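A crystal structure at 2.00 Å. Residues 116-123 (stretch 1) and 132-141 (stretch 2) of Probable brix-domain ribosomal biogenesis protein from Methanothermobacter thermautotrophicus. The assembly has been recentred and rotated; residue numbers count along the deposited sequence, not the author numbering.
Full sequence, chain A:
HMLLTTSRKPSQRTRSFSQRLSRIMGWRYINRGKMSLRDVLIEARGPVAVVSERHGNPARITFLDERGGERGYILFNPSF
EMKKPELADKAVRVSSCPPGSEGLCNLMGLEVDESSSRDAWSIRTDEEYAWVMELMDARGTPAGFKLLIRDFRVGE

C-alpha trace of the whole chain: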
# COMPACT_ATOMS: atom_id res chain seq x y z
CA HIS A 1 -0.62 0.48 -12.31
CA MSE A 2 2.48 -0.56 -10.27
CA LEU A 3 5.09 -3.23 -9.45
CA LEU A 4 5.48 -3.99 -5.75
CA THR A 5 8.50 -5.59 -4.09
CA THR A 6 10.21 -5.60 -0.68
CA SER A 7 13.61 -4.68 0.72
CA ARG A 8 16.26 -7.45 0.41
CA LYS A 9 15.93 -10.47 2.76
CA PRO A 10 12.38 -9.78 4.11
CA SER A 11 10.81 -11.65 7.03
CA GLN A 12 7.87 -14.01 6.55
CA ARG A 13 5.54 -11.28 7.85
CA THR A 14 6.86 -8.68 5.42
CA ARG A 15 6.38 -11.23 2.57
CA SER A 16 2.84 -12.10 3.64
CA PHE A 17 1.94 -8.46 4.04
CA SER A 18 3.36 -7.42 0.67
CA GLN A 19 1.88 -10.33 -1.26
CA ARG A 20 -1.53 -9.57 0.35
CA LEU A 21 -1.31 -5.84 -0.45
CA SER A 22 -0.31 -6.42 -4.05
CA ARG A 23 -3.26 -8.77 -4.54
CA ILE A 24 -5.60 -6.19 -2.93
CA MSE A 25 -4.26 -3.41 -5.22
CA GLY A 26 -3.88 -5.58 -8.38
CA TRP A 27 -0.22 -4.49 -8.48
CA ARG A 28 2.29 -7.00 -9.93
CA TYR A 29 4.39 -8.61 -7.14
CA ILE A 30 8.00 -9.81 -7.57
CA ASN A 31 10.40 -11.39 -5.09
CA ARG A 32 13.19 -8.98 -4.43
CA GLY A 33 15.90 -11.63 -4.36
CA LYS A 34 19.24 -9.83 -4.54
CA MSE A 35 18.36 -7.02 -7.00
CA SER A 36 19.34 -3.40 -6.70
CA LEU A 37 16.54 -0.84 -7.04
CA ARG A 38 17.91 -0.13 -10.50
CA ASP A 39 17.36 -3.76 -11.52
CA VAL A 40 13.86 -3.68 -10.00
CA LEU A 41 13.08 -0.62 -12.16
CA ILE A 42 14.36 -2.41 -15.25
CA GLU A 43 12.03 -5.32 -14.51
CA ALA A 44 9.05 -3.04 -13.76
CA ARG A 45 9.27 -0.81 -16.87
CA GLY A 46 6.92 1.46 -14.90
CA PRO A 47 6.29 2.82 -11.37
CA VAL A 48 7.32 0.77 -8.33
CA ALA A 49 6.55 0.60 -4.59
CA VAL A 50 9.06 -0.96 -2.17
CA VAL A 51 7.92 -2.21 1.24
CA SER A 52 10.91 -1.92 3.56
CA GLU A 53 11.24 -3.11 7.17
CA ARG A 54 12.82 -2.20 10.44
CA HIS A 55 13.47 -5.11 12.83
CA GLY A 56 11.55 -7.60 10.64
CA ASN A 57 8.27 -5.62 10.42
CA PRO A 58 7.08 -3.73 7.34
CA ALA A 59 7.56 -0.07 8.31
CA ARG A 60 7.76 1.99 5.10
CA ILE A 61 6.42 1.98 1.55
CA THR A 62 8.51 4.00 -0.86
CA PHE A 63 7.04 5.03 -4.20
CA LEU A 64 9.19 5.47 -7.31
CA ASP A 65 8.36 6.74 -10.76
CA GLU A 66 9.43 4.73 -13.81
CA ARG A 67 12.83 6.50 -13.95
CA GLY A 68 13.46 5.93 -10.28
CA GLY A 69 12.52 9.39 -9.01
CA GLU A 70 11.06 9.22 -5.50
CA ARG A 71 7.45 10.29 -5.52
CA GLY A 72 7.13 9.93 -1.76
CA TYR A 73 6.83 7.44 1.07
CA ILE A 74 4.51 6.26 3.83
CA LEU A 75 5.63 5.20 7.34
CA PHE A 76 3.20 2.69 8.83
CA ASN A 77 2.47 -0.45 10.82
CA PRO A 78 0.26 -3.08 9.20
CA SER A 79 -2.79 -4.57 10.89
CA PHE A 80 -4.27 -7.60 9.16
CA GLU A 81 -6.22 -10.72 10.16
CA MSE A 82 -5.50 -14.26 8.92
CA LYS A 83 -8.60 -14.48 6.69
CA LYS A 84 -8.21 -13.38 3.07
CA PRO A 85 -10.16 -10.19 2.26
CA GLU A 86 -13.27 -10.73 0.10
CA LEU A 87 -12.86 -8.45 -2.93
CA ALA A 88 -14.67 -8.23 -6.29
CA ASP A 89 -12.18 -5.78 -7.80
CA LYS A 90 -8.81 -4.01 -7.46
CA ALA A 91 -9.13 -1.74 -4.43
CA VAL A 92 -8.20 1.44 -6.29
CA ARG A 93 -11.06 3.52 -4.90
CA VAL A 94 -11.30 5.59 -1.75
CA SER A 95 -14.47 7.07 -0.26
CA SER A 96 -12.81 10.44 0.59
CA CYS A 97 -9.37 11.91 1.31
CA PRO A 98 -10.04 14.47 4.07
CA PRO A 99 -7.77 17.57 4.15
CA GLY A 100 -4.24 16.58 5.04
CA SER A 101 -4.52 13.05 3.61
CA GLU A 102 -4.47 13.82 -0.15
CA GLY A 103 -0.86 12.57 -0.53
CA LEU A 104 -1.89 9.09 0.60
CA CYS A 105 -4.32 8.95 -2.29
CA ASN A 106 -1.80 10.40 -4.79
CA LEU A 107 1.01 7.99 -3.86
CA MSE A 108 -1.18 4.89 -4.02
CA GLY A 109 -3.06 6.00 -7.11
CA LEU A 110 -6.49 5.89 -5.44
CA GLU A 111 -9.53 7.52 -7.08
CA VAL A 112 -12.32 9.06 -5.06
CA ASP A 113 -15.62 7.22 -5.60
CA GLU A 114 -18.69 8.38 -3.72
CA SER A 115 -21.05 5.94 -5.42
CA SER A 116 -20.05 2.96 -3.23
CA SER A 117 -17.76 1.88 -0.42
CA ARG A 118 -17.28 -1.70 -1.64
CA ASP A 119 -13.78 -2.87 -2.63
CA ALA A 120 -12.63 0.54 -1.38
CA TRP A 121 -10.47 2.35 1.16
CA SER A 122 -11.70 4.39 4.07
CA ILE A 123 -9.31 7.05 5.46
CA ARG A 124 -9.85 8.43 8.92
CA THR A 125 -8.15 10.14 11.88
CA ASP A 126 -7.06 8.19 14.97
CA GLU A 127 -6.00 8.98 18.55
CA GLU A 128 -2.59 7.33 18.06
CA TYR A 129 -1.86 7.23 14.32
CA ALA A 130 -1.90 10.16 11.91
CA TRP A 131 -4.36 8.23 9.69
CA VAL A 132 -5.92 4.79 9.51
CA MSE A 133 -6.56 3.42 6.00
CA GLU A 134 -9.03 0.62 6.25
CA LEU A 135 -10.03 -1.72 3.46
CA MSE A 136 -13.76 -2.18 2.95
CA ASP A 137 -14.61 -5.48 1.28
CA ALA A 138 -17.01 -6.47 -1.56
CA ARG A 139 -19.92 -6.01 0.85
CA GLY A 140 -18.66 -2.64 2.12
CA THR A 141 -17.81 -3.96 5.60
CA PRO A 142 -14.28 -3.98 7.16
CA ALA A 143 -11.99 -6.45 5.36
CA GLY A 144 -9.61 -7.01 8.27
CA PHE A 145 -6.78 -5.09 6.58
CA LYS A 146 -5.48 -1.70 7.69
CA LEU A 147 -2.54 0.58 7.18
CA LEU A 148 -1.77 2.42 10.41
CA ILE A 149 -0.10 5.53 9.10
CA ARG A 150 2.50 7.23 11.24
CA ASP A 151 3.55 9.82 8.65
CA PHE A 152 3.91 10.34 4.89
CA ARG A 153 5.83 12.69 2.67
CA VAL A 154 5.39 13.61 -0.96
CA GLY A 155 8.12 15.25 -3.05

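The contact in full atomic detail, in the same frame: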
# COMPACT_ATOMS: atom_id res chain seq x y z
N SER A 116 -20.01 4.07 -4.19
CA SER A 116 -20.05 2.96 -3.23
C SER A 116 -18.76 2.79 -2.45
O SER A 116 -17.68 3.20 -2.89
CB SER A 116 -20.48 1.63 -3.90
OG SER A 116 -19.40 0.99 -4.57
N SER A 117 -18.89 2.15 -1.29
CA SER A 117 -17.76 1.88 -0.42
C SER A 117 -17.29 0.43 -0.50
O SER A 117 -16.47 0.01 0.32
CB SER A 117 -18.10 2.27 1.03
OG SER A 117 -19.28 1.61 1.49
N ARG A 118 -17.75 -0.32 -1.49
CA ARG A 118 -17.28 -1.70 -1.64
C ARG A 118 -15.96 -1.79 -2.40
O ARG A 118 -15.74 -1.03 -3.34
CB ARG A 118 -18.34 -2.66 -2.21
CG ARG A 118 -19.54 -2.03 -2.87
CD ARG A 118 -20.85 -2.87 -2.72
N ASP A 119 -15.09 -2.70 -1.98
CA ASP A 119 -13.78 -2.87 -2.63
C ASP A 119 -13.01 -1.55 -2.62
O ASP A 119 -12.41 -1.15 -3.62
CB ASP A 119 -13.96 -3.37 -4.08
CG ASP A 119 -14.82 -4.63 -4.16
OD1 ASP A 119 -14.42 -5.65 -3.54
OD2 ASP A 119 -15.90 -4.59 -4.82
N ALA A 120 -13.07 -0.87 -1.48
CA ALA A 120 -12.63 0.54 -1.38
C ALA A 120 -11.92 0.85 -0.07
O ALA A 120 -12.07 0.13 0.92
CB ALA A 120 -13.82 1.47 -1.56
N TRP A 121 -11.12 1.92 -0.05
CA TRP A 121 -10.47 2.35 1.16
C TRP A 121 -11.27 3.43 1.89
O TRP A 121 -11.95 4.28 1.29
CB TRP A 121 -9.04 2.85 0.90
CG TRP A 121 -8.12 1.80 0.37
CD1 TRP A 121 -7.90 1.51 -0.94
CD2 TRP A 121 -7.30 0.90 1.13
NE1 TRP A 121 -6.98 0.49 -1.05
CE2 TRP A 121 -6.61 0.10 0.21
CE3 TRP A 121 -7.12 0.67 2.51
CZ2 TRP A 121 -5.71 -0.91 0.61
CZ3 TRP A 121 -6.19 -0.33 2.91
CH2 TRP A 121 -5.54 -1.10 1.97
N SER A 122 -11.17 3.37 3.21
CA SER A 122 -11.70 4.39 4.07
C SER A 122 -10.49 5.00 4.77
O SER A 122 -9.67 4.26 5.31
CB SER A 122 -12.61 3.72 5.09
OG SER A 122 -13.36 4.65 5.79
N ILE A 123 -10.36 6.33 4.74
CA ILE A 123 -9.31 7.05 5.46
C ILE A 123 -9.90 7.83 6.60
O ILE A 123 -10.87 8.58 6.42
CB ILE A 123 -8.58 8.03 4.56
CG1 ILE A 123 -7.83 7.26 3.47
CG2 ILE A 123 -7.59 8.91 5.40
CD1 ILE A 123 -7.32 8.13 2.32
N VAL A 132 -5.69 6.21 9.74
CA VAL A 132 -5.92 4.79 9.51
C VAL A 132 -6.62 4.60 8.14
O VAL A 132 -7.67 5.23 7.87
CB VAL A 132 -6.75 4.13 10.65
CG1 VAL A 132 -7.11 2.67 10.32
CG2 VAL A 132 -5.95 4.19 11.99
N MSE A 133 -6.01 3.77 7.29
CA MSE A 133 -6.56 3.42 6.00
C MSE A 133 -7.08 2.02 6.14
O MSE A 133 -6.32 1.08 6.35
CB MSE A 133 -5.51 3.43 4.90
CG MSE A 133 -4.97 4.78 4.58
SE MSE A 133 -3.74 4.65 3.09
CE MSE A 133 -4.97 4.24 1.69
N GLU A 134 -8.39 1.89 6.04
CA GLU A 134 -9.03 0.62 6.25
C GLU A 134 -9.71 0.14 4.96
O GLU A 134 -10.46 0.87 4.32
CB GLU A 134 -10.07 0.73 7.34
CG GLU A 134 -11.00 -0.45 7.39
CD GLU A 134 -11.42 -0.74 8.80
OE1 GLU A 134 -11.69 0.24 9.53
OE2 GLU A 134 -11.47 -1.93 9.16
N LEU A 135 -9.44 -1.11 4.63
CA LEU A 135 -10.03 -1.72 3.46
C LEU A 135 -11.47 -2.14 3.78
O LEU A 135 -11.72 -2.80 4.81
CB LEU A 135 -9.20 -2.93 3.01
CG LEU A 135 -9.66 -3.69 1.76
CD1 LEU A 135 -9.70 -2.72 0.61
CD2 LEU A 135 -8.72 -4.87 1.45
N MSE A 136 -12.39 -1.73 2.91
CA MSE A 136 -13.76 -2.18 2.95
C MSE A 136 -13.90 -3.25 1.88
O MSE A 136 -13.45 -3.06 0.75
CB MSE A 136 -14.73 -1.02 2.65
CG MSE A 136 -14.63 0.19 3.60
SE MSE A 136 -14.67 -0.33 5.50
CE MSE A 136 -16.53 -0.43 5.80
N ASP A 137 -14.53 -4.36 2.22
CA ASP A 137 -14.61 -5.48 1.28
C ASP A 137 -15.77 -5.37 0.27
O ASP A 137 -16.46 -4.34 0.19
CB ASP A 137 -14.62 -6.84 2.02
CG ASP A 137 -15.84 -7.05 2.87
OD1 ASP A 137 -16.92 -6.44 2.61
OD2 ASP A 137 -15.71 -7.85 3.83
N ALA A 138 -15.99 -6.44 -0.50
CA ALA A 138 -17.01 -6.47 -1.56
C ALA A 138 -18.43 -6.23 -1.05
O ALA A 138 -19.34 -6.04 -1.85
CB ALA A 138 -16.95 -7.79 -2.31
N ARG A 139 -18.61 -6.28 0.27
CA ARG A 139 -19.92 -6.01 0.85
C ARG A 139 -19.94 -4.64 1.56
O ARG A 139 -20.93 -4.26 2.17
CB ARG A 139 -20.30 -7.11 1.83
CG ARG A 139 -20.20 -8.49 1.21
CD ARG A 139 -20.53 -9.61 2.19
NE ARG A 139 -20.28 -10.91 1.55
CZ ARG A 139 -21.22 -11.69 1.03
NH1 ARG A 139 -22.50 -11.32 1.06
NH2 ARG A 139 -20.88 -12.85 0.46
N GLY A 140 -18.82 -3.92 1.46
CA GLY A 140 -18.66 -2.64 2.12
C GLY A 140 -18.54 -2.70 3.64
O GLY A 140 -18.85 -1.72 4.32
N THR A 141 -18.12 -3.84 4.17
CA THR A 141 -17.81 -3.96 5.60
C THR A 141 -16.28 -4.16 5.76
O THR A 141 -15.59 -4.49 4.78
CB THR A 141 -18.58 -5.12 6.25
OG1 THR A 141 -18.22 -6.35 5.61
CG2 THR A 141 -20.10 -4.92 6.14
O HOH W 1 -18.39 -5.74 -4.80

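What fixes the register of the two stretches? Residues 120-123 and 132-136 run as antiparallel strands, their N-to-C directions 150° apart, and backbone hydrogen bonds lock them at two closed pairs. Ala-120 N reaches Met-136 O at 3.1 Å and Met-136 N returns to Ala-120 O at 2.7 Å; Ser-122 N to Glu-134 O and Glu-134 N to Ser-122 O are both 2.8 Å. At the alternate, non-hydrogen-bonded pairs, Trp-121 with Leu-135 and Ile-123 with Met-133, the CA atoms draw closer, and CA hydrogens face carbonyl oxygens: Trp-121 CA lies 3.5 Å from Glu-134 O and Met-133 CA 3.3 Å from Ser-122 O.

Which side chains fill the face that carries Trp-121? The indole, with chi1 in m and chi2 at 90°, leans across the neighbouring strand and settles between two apolar bumps. Leu-135 CB covers one face of the ring, 4.2 Å from the centroid of the Trp-121 six-membered ring and 20° off its normal, a CH-pi contact; Met-133 CE lies over the opposite face. Met-133, a selenomethionine, also presses its CG to within 3.9 Å of Ile-123 CG1, so its long chain fills space beside both Trp-121 and Ile-123. All four side chains are buried, and the indole NE1 finds its hydrogen bond elsewhere in the structure.

How does the other face differ? Here the side chains are small or turn aside. Ala-120 offers only a methyl opposite Met-136, while the end of Met-136, also a selenomethionine, folds away through three m torsions; its CG still comes within 4.3 Å of Ser-122 CB. Glu-134 likewise leads its end away. Ser-117 O packs 3.1 Å from Met-136 CB and is buried without a polar partner.

How does the contact close beyond the strands? A type I turn from Asp-137 to Gly-140 forms a knob against which Arg-118 and Asp-119 lie. Asp-137 O serves both sides, accepting from Gly-140 N at 2.7 Å within the turn and from Asp-119 N at 3.0 Å across the contact. Arg-118 CB rests 3.5 Å from Ala-138 O, and Asp-119 OD1 lies 3.4 Å from Ala-138 CA and 3.5 Å from its CB. A water spans the remaining gap, donating to Asp-119 OD2 at 2.7 Å and to Ala-138 O at 3.1 Å. Gly-140 suits its place twice: its phi of 70° favours glycine, and an ideal CB would point toward stretch 1, 3.4 Å from Ser-117 OG. Together the stretches bury 714 Å², both sides summed.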